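Local coordinates for transcriptional repressor (Vibrio fischeri, PDB 3KV1), which is a SorC-family transcriptional repressor that probably binds DNA and, through this domain, probably a sugar effector, at residues 49-63 and 77-91. Residues are numbered along the deposited sequence; the frame is centred on the assembly and turned at random.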
ATOM      1  N   LEU A  49       1.188  19.454  14.326  1.00 18.77           N
ATOM      2  CA  LEU A  49       0.328  19.039  13.210  1.00 21.18           C
ATOM      3  C   LEU A  49      -1.146  19.296  13.497  1.00 24.29           C
ATOM      4  O   LEU A  49      -1.907  19.734  12.613  1.00 21.44           O
ATOM      5  CB  LEU A  49       0.512  17.568  12.890  1.00 20.53           C
ATOM      6  CG  LEU A  49       1.863  17.217  12.257  1.00 23.10           C
ATOM      7  CD1 LEU A  49       1.907  15.702  12.045  1.00 23.70           C
ATOM      8  CD2 LEU A  49       2.027  17.935  10.914  1.00 22.53           C
ATOM      9  N   ASN A  50      -1.551  19.059  14.735  1.00 21.89           N
ATOM     10  CA  ASN A  50      -2.950  19.331  15.100  1.00 20.85           C
ATOM     11  C   ASN A  50      -3.356  20.762  14.765  1.00 24.41           C
ATOM     12  O   ASN A  50      -4.461  21.010  14.249  1.00 26.18           O
ATOM     13  CB  ASN A  50      -3.145  19.093  16.613  1.00 24.09           C
ATOM     14  CG  ASN A  50      -4.585  19.268  17.051  1.00 30.33           C
ATOM     15  OD1 ASN A  50      -5.514  18.852  16.364  1.00 29.11           O
ATOM     16  ND2 ASN A  50      -4.774  19.869  18.228  1.00 28.95           N
ATOM     17  N   ASN A  51      -2.479  21.715  15.082  1.00 22.26           N
ATOM     18  CA  ASN A  51      -2.776  23.125  14.838  1.00 27.02           C
ATOM     19  C   ASN A  51      -2.575  23.563  13.391  1.00 29.87           C
ATOM     20  O   ASN A  51      -3.231  24.489  12.928  1.00 33.02           O
ATOM     21  CB  ASN A  51      -1.904  24.002  15.724  1.00 33.88           C
ATOM     22  CG  ASN A  51      -2.223  23.857  17.198  1.00 38.97           C
ATOM     23  OD1 ASN A  51      -3.372  23.730  17.584  1.00 39.78           O
ATOM     24  ND2 ASN A  51      -1.194  23.904  18.027  1.00 44.04           N
ATOM     25  N   ASN A  52      -1.672  22.917  12.659  1.00 21.73           N
ATOM     26  CA  ASN A  52      -1.279  23.487  11.356  1.00 23.07           C
ATOM     27  C   ASN A  52      -1.760  22.762  10.117  1.00 22.52           C
ATOM     28  O   ASN A  52      -1.829  23.357   9.035  1.00 23.43           O
ATOM     29  CB  ASN A  52       0.247  23.662  11.288  1.00 24.06           C
ATOM     30  CG  ASN A  52       0.730  24.772  12.196  1.00 29.98           C
ATOM     31  OD1 ASN A  52       0.722  25.927  11.804  1.00 29.27           O
ATOM     32  ND2 ASN A  52       1.108  24.431  13.429  1.00 26.33           N
ATOM     33  N   LEU A  53      -2.095  21.484  10.259  1.00 21.90           N
ATOM     34  CA  LEU A  53      -2.444  20.670   9.093  1.00 20.38           C
ATOM     35  C   LEU A  53      -3.924  20.876   8.745  1.00 23.92           C
ATOM     36  O   LEU A  53      -4.805  20.334   9.395  1.00 24.99           O
ATOM     37  CB  LEU A  53      -2.136  19.189   9.396  1.00 20.47           C
ATOM     38  CG  LEU A  53      -2.497  18.194   8.304  1.00 17.44           C
ATOM     39  CD1 LEU A  53      -1.777  18.544   7.003  1.00 19.46           C
ATOM     40  CD2 LEU A  53      -2.118  16.772   8.782  1.00 23.56           C
ATOM     41  N   GLN A  54      -4.211  21.669   7.717  1.00 20.72           N
ATOM     42  CA  GLN A  54      -5.609  21.979   7.393  1.00 19.83           C
ATOM     43  C   GLN A  54      -6.264  20.906   6.521  1.00 21.81           C
ATOM     44  O   GLN A  54      -5.572  20.171   5.817  1.00 23.50           O
ATOM     45  CB  GLN A  54      -5.696  23.331   6.662  1.00 26.55           C
ATOM     46  CG  GLN A  54      -5.075  24.516   7.449  1.00 24.83           C
ATOM     47  CD  GLN A  54      -5.695  24.654   8.837  1.00 32.32           C
ATOM     48  OE1 GLN A  54      -6.882  24.952   8.965  1.00 31.68           O
ATOM     49  NE2 GLN A  54      -4.902  24.416   9.877  1.00 31.62           N
ATOM     50  N   GLU A  55      -7.590  20.833   6.568  0.56 25.18           N
ATOM     51  CA  GLU A  55      -8.342  20.004   5.622  0.56 26.58           C
ATOM     52  C   GLU A  55      -7.832  20.279   4.213  0.56 26.08           C
ATOM     53  O   GLU A  55      -7.608  21.435   3.835  0.56 28.47           O
ATOM     54  CB  GLU A  55      -9.838  20.324   5.702  0.56 32.15           C
ATOM     55  CG  GLU A  55     -10.160  21.788   5.454  0.56 35.22           C
ATOM     56  CD  GLU A  55     -11.627  22.019   5.129  0.56 48.19           C
ATOM     57  OE1 GLU A  55     -12.453  21.141   5.461  0.56 49.97           O
ATOM     58  OE2 GLU A  55     -11.952  23.075   4.540  0.56 50.16           O
ATOM     59  N   GLY A  56      -7.629  19.221   3.433  1.00 24.70           N
ATOM     60  CA  GLY A  56      -7.189  19.385   2.058  1.00 24.17           C
ATOM     61  C   GLY A  56      -5.677  19.483   1.854  1.00 25.14           C
ATOM     62  O   GLY A  56      -5.196  19.502   0.716  1.00 28.02           O
HETATM   63  N   MSE A  57      -4.915  19.587   2.945  1.00 21.88           N
HETATM   64  CA  MSE A  57      -3.456  19.597   2.856  1.00 17.75           C
HETATM   65  C   MSE A  57      -2.954  18.170   2.988  1.00 19.78           C
HETATM   66  O   MSE A  57      -3.700  17.256   3.385  1.00 23.47           O
HETATM   67  CB  MSE A  57      -2.837  20.476   3.943  1.00 19.41           C
HETATM   68  CG  MSE A  57      -3.299  21.922   3.825  1.00 22.95           C
HETATM   69 SE   MSE A  57      -2.285  23.068   5.035  0.77 23.15          SE
HETATM   70  CE  MSE A  57      -2.976  24.778   4.433  1.00 23.25           C
ATOM     71  N   ALA A  58      -1.698  18.002   2.645  1.00 19.22           N
ATOM     72  CA  ALA A  58      -1.068  16.692   2.603  1.00 19.99           C
ATOM     73  C   ALA A  58       0.263  16.703   3.326  1.00 22.50           C
ATOM     74  O   ALA A  58       0.940  17.743   3.406  1.00 19.50           O
ATOM     75  CB  ALA A  58      -0.851  16.292   1.164  1.00 20.13           C
ATOM     76  N   VAL A  59       0.650  15.525   3.806  1.00 18.18           N
ATOM     77  CA  VAL A  59       1.954  15.316   4.467  1.00 15.44           C
ATOM     78  C   VAL A  59       2.696  14.185   3.740  1.00 17.10           C
ATOM     79  O   VAL A  59       2.112  13.086   3.534  1.00 21.17           O
ATOM     80  CB  VAL A  59       1.774  14.905   5.980  1.00 17.76           C
ATOM     81  CG1 VAL A  59       3.139  14.835   6.662  1.00 21.00           C
ATOM     82  CG2 VAL A  59       0.811  15.883   6.720  1.00 22.90           C
ATOM     83  N   ALA A  60       3.937  14.445   3.292  1.00 16.03           N
ATOM     84  CA  ALA A  60       4.805  13.405   2.737  1.00 18.70           C
ATOM     85  C   ALA A  60       5.457  12.737   3.928  1.00 21.01           C
ATOM     86  O   ALA A  60       6.166  13.424   4.649  1.00 17.75           O
ATOM     87  CB  ALA A  60       5.888  14.021   1.866  1.00 19.04           C
ATOM     88  N   VAL A  61       5.310  11.415   4.065  1.00 14.28           N
ATOM     89  CA  VAL A  61       5.662  10.739   5.314  1.00 15.39           C
ATOM     90  C   VAL A  61       6.813   9.745   5.080  1.00 17.24           C
ATOM     91  O   VAL A  61       6.751   8.924   4.165  1.00 17.04           O
ATOM     92  CB  VAL A  61       4.423   9.995   5.850  1.00 14.93           C
ATOM     93  CG1 VAL A  61       4.773   9.134   7.085  1.00 18.51           C
ATOM     94  CG2 VAL A  61       3.265  11.000   6.194  1.00 17.67           C
ATOM     95  N   GLY A  62       7.880   9.852   5.879  1.00 17.14           N
ATOM     96  CA  GLY A  62       8.989   8.900   5.774  1.00 16.66           C
ATOM     97  C   GLY A  62       8.803   7.722   6.716  1.00 16.80           C
ATOM     98  O   GLY A  62       7.722   7.489   7.238  1.00 19.32           O
ATOM     99  N   GLN A  63       9.858   6.938   6.925  1.00 16.97           N
ATOM    100  CA  GLN A  63       9.657   5.676   7.622  1.00 16.69           C
ATOM    101  C   GLN A  63      10.366   5.705   8.963  1.00 18.52           C
ATOM    102  O   GLN A  63      11.073   6.661   9.285  1.00 20.64           O
ATOM    103  CB  GLN A  63      10.186   4.504   6.796  1.00 18.78           C
ATOM    104  CG  GLN A  63      11.658   4.567   6.459  1.00 22.74           C
ATOM    105  CD  GLN A  63      12.144   3.309   5.739  1.00 26.12           C
ATOM    106  OE1 GLN A  63      11.373   2.572   5.108  1.00 24.17           O
ATOM    107  NE2 GLN A  63      13.455   3.084   5.796  1.00 21.78           N
ATOM    108  N   VAL A  77      -6.545  15.249  19.035  1.00 23.57           N
ATOM    109  CA  VAL A  77      -6.427  16.092  17.861  1.00 25.30           C
ATOM    110  C   VAL A  77      -7.806  16.269  17.224  1.00 29.73           C
ATOM    111  O   VAL A  77      -8.689  15.395  17.304  1.00 28.95           O
ATOM    112  CB  VAL A  77      -5.418  15.520  16.845  1.00 27.62           C
ATOM    113  CG1 VAL A  77      -4.023  15.397  17.471  1.00 32.24           C
ATOM    114  CG2 VAL A  77      -5.906  14.188  16.319  1.00 26.73           C
ATOM    115  N   THR A  78      -8.013  17.440  16.642  1.00 29.99           N
ATOM    116  CA  THR A  78      -9.240  17.707  15.917  1.00 29.03           C
ATOM    117  C   THR A  78      -9.263  16.906  14.616  1.00 28.03           C
ATOM    118  O   THR A  78      -8.227  16.694  13.988  1.00 29.78           O
ATOM    119  CB  THR A  78      -9.326  19.195  15.605  1.00 38.82           C
ATOM    120  OG1 THR A  78      -9.181  19.922  16.833  1.00 41.05           O
ATOM    121  CG2 THR A  78     -10.642  19.519  14.967  1.00 44.01           C
ATOM    122  N   GLN A  79     -10.440  16.441  14.215  1.00 26.14           N
ATOM    123  CA  GLN A  79     -10.533  15.658  12.991  1.00 26.25           C
ATOM    124  C   GLN A  79     -10.555  16.579  11.766  1.00 28.63           C
ATOM    125  O   GLN A  79     -11.309  17.565  11.738  1.00 35.01           O
ATOM    126  CB  GLN A  79     -11.776  14.750  13.030  1.00 34.70           C
ATOM    127  CG  GLN A  79     -11.786  13.841  14.284  1.00 35.15           C
ATOM    128  CD  GLN A  79     -10.584  12.891  14.306  1.00 35.06           C
ATOM    129  OE1 GLN A  79     -10.541  11.930  13.549  1.00 34.09           O
ATOM    130  NE2 GLN A  79      -9.604  13.169  15.171  1.00 33.44           N
ATOM    131  N   ARG A  80      -9.715  16.287  10.770  1.00 23.18           N
ATOM    132  CA  ARG A  80      -9.755  17.052   9.535  1.00 25.68           C
ATOM    133  C   ARG A  80      -9.389  16.163   8.369  1.00 31.94           C
ATOM    134  O   ARG A  80      -8.654  15.181   8.546  1.00 33.41           O
ATOM    135  CB  ARG A  80      -8.855  18.308   9.623  1.00 23.81           C
ATOM    136  CG  ARG A  80      -7.361  18.166   9.249  1.00 19.07           C
ATOM    137  CD  ARG A  80      -6.548  17.261  10.197  1.00 24.31           C
ATOM    138  NE  ARG A  80      -6.690  17.529  11.634  1.00 23.08           N
ATOM    139  CZ  ARG A  80      -5.966  18.391  12.347  1.00 24.87           C
ATOM    140  NH1 ARG A  80      -5.036  19.154  11.776  1.00 24.77           N
ATOM    141  NH2 ARG A  80      -6.152  18.479  13.655  1.00 24.23           N
ATOM    142  N   ASN A  81      -9.890  16.503   7.184  1.00 25.48           N
ATOM    143  CA  ASN A  81      -9.663  15.653   6.020  1.00 26.51           C
ATOM    144  C   ASN A  81      -8.343  15.943   5.313  1.00 24.51           C
ATOM    145  O   ASN A  81      -8.307  16.521   4.217  1.00 27.56           O
ATOM    146  CB  ASN A  81     -10.834  15.748   5.043  1.00 30.27           C
ATOM    147  CG  ASN A  81     -10.765  14.680   3.966  1.00 42.11           C
ATOM    148  OD1 ASN A  81     -10.028  13.701   4.107  1.00 39.07           O
ATOM    149  ND2 ASN A  81     -11.528  14.863   2.890  1.00 48.63           N
ATOM    150  N   ALA A  82      -7.254  15.529   5.934  1.00 25.01           N
ATOM    151  CA  ALA A  82      -5.920  15.745   5.363  1.00 24.84           C
ATOM    152  C   ALA A  82      -5.432  14.437   4.734  1.00 25.92           C
ATOM    153  O   ALA A  82      -5.997  13.370   4.992  1.00 31.41           O
ATOM    154  CB  ALA A  82      -4.967  16.212   6.437  1.00 25.00           C
ATOM    155  N   ARG A  83      -4.419  14.519   3.880  0.51 21.75           N
ATOM    156  CA  ARG A  83      -3.918  13.319   3.222  0.51 19.26           C
ATOM    157  C   ARG A  83      -2.532  13.027   3.773  0.51 21.54           C
ATOM    158  O   ARG A  83      -1.742  13.949   4.083  0.51 21.16           O
ATOM    159  CB  ARG A  83      -3.825  13.479   1.695  0.51 21.74           C
ATOM    160  CG  ARG A  83      -5.091  13.133   0.908  0.51 26.84           C
ATOM    161  CD  ARG A  83      -4.786  13.010  -0.592  0.51 32.16           C
ATOM    162  NE  ARG A  83      -4.328  14.280  -1.148  0.51 31.57           N
ATOM    163  CZ  ARG A  83      -3.432  14.416  -2.121  0.51 39.45           C
ATOM    164  NH1 ARG A  83      -2.866  13.354  -2.690  0.51 37.24           N
ATOM    165  NH2 ARG A  83      -3.103  15.633  -2.536  0.51 41.32           N
ATOM    166  N   PHE A  84      -2.249  11.738   3.902  1.00 17.79           N
ATOM    167  CA  PHE A  84      -0.929  11.278   4.325  1.00 16.80           C
ATOM    168  C   PHE A  84      -0.367  10.380   3.221  1.00 21.32           C
ATOM    169  O   PHE A  84      -0.946   9.324   2.928  1.00 22.37           O
ATOM    170  CB  PHE A  84      -1.049  10.528   5.657  1.00 16.82           C
ATOM    171  CG  PHE A  84      -1.502  11.417   6.783  1.00 17.96           C
ATOM    172  CD1 PHE A  84      -2.856  11.534   7.079  1.00 19.74           C
ATOM    173  CD2 PHE A  84      -0.589  12.225   7.445  1.00 20.61           C
ATOM    174  CE1 PHE A  84      -3.271  12.390   8.112  1.00 20.77           C
ATOM    175  CE2 PHE A  84      -0.998  13.080   8.441  1.00 21.74           C
ATOM    176  CZ  PHE A  84      -2.361  13.165   8.766  1.00 19.51           C
ATOM    177  N   VAL A  85       0.724  10.829   2.591  1.00 15.52           N
ATOM    178  CA  VAL A  85       1.248  10.207   1.379  1.00 14.50           C
ATOM    179  C   VAL A  85       2.609   9.592   1.655  1.00 18.32           C
ATOM    180  O   VAL A  85       3.513  10.282   2.163  1.00 18.74           O
ATOM    181  CB  VAL A  85       1.427  11.244   0.249  1.00 19.21           C
ATOM    182  CG1 VAL A  85       1.789  10.526  -1.048  1.00 21.82           C
ATOM    183  CG2 VAL A  85       0.140  12.081   0.072  1.00 20.19           C
ATOM    184  N   SER A  86       2.778   8.304   1.340  1.00 16.14           N
ATOM    185  CA  SER A  86       4.096   7.668   1.551  1.00 18.33           C
ATOM    186  C   SER A  86       5.155   8.286   0.678  1.00 19.59           C
ATOM    187  O   SER A  86       4.952   8.448  -0.537  1.00 20.75           O
ATOM    188  CB  SER A  86       4.004   6.180   1.208  1.00 25.29           C
ATOM    189  OG  SER A  86       3.155   5.528   2.119  1.00 32.48           O
ATOM    190  N   ALA A  87       6.307   8.615   1.273  1.00 17.89           N
ATOM    191  CA  ALA A  87       7.410   9.215   0.530  1.00 18.26           C
ATOM    192  C   ALA A  87       8.480   8.199   0.211  1.00 20.46           C
ATOM    193  O   ALA A  87       9.513   8.546  -0.351  1.00 22.02           O
ATOM    194  CB  ALA A  87       8.058  10.367   1.342  1.00 22.09           C
ATOM    195  N   ILE A  88       8.243   6.957   0.600  1.00 18.91           N
ATOM    196  CA  ILE A  88       9.212   5.884   0.393  1.00 16.48           C
ATOM    197  C   ILE A  88       8.380   4.613   0.288  1.00 22.94           C
ATOM    198  O   ILE A  88       7.272   4.559   0.823  1.00 20.26           O
ATOM    199  CB  ILE A  88      10.285   5.834   1.511  1.00 17.10           C
ATOM    200  CG1 ILE A  88      11.239   4.670   1.266  1.00 18.76           C
ATOM    201  CG2 ILE A  88       9.616   5.677   2.909  1.00 19.54           C
ATOM    202  CD1 ILE A  88      12.515   4.683   2.179  1.00 21.09           C
ATOM    203  N   GLY A  89       8.873   3.629  -0.452  1.00 18.71           N
ATOM    204  CA  GLY A  89       8.130   2.389  -0.708  1.00 21.34           C
ATOM    205  C   GLY A  89       7.995   1.502   0.521  1.00 20.12           C
ATOM    206  O   GLY A  89       8.495   1.829   1.617  1.00 18.20           O
ATOM    207  N   GLY A  90       7.361   0.345   0.343  1.00 18.94           N
ATOM    208  CA  GLY A  90       7.069  -0.526   1.467  1.00 20.50           C
ATOM    209  C   GLY A  90       8.110  -1.583   1.748  1.00 22.66           C
ATOM    210  O   GLY A  90       8.909  -1.930   0.908  1.00 26.30           O
ATOM    211  N   THR A  91       8.030  -2.132   2.953  0.57 29.96           N
ATOM    212  CA  THR A  91       8.955  -3.156   3.408  0.57 36.79           C
ATOM    213  C   THR A  91       8.175  -4.436   3.724  0.57 44.28           C
ATOM    214  O   THR A  91       7.016  -4.362   4.125  0.57 44.71           O
ATOM    215  CB  THR A  91       9.675  -2.653   4.669  0.57 38.47           C
ATOM    216  OG1 THR A  91       8.699  -2.163   5.598  0.57 38.51           O
ATOM    217  CG2 THR A  91      10.614  -1.502   4.314  0.57 36.30           C
TER
HETATM  218  O   HOH W   1     -12.115  18.327   7.251  1.00 35.45           O
HETATM  219  O   HOH W   2       8.756   2.522   4.257  1.00 21.75           O
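In the beta-alpha-beta unit of this Rossmann-like, putative sugar-binding domain, strands 58-61 and 83-86 pair in parallel, from Ala58 beside Arg83 to Val61 beside Ser86. The backbone hydrogen bonds run from Arg83 N donating to Met57 O (2.9 Å) to Ala87 N donating to Val61 O (2.9 Å). Ahead of the strands, the Arg80 guanidinium binds the C-terminal end of helix 34-52. Its NH1 and NH2 both hold Asn50 O end-on, each at 3.1 Å, with that oxygen close to the guanidinium plane; NH2 uses a lone pair, NH1 comes from above the carbonyl plane and also reaches Leu53 O (2.7 Å) on a lone pair. The side chain bends at chi2 and chi3 (-66° and -49°), which turns NE and NH2 back onto Thr78 O, two residues earlier, a side-on grip that fixes the group's rotation. Asn50 OD1 accepts Thr78 N (2.9 Å), tying the helix end to the incoming loop. On the sheet face of Val59 and Val61, Leu53 CD2 approaches Phe84 CZ (3.6 Å) obliquely, Val59 lies alongside the ring, and Val61 CG2 meets its edge. Helix 100-111 packs on this face, helix 137-147 on that of Ala60 and Val85; strands 151-158 and 114-116 continue the sheet beyond 58-61 and 83-86, respectively.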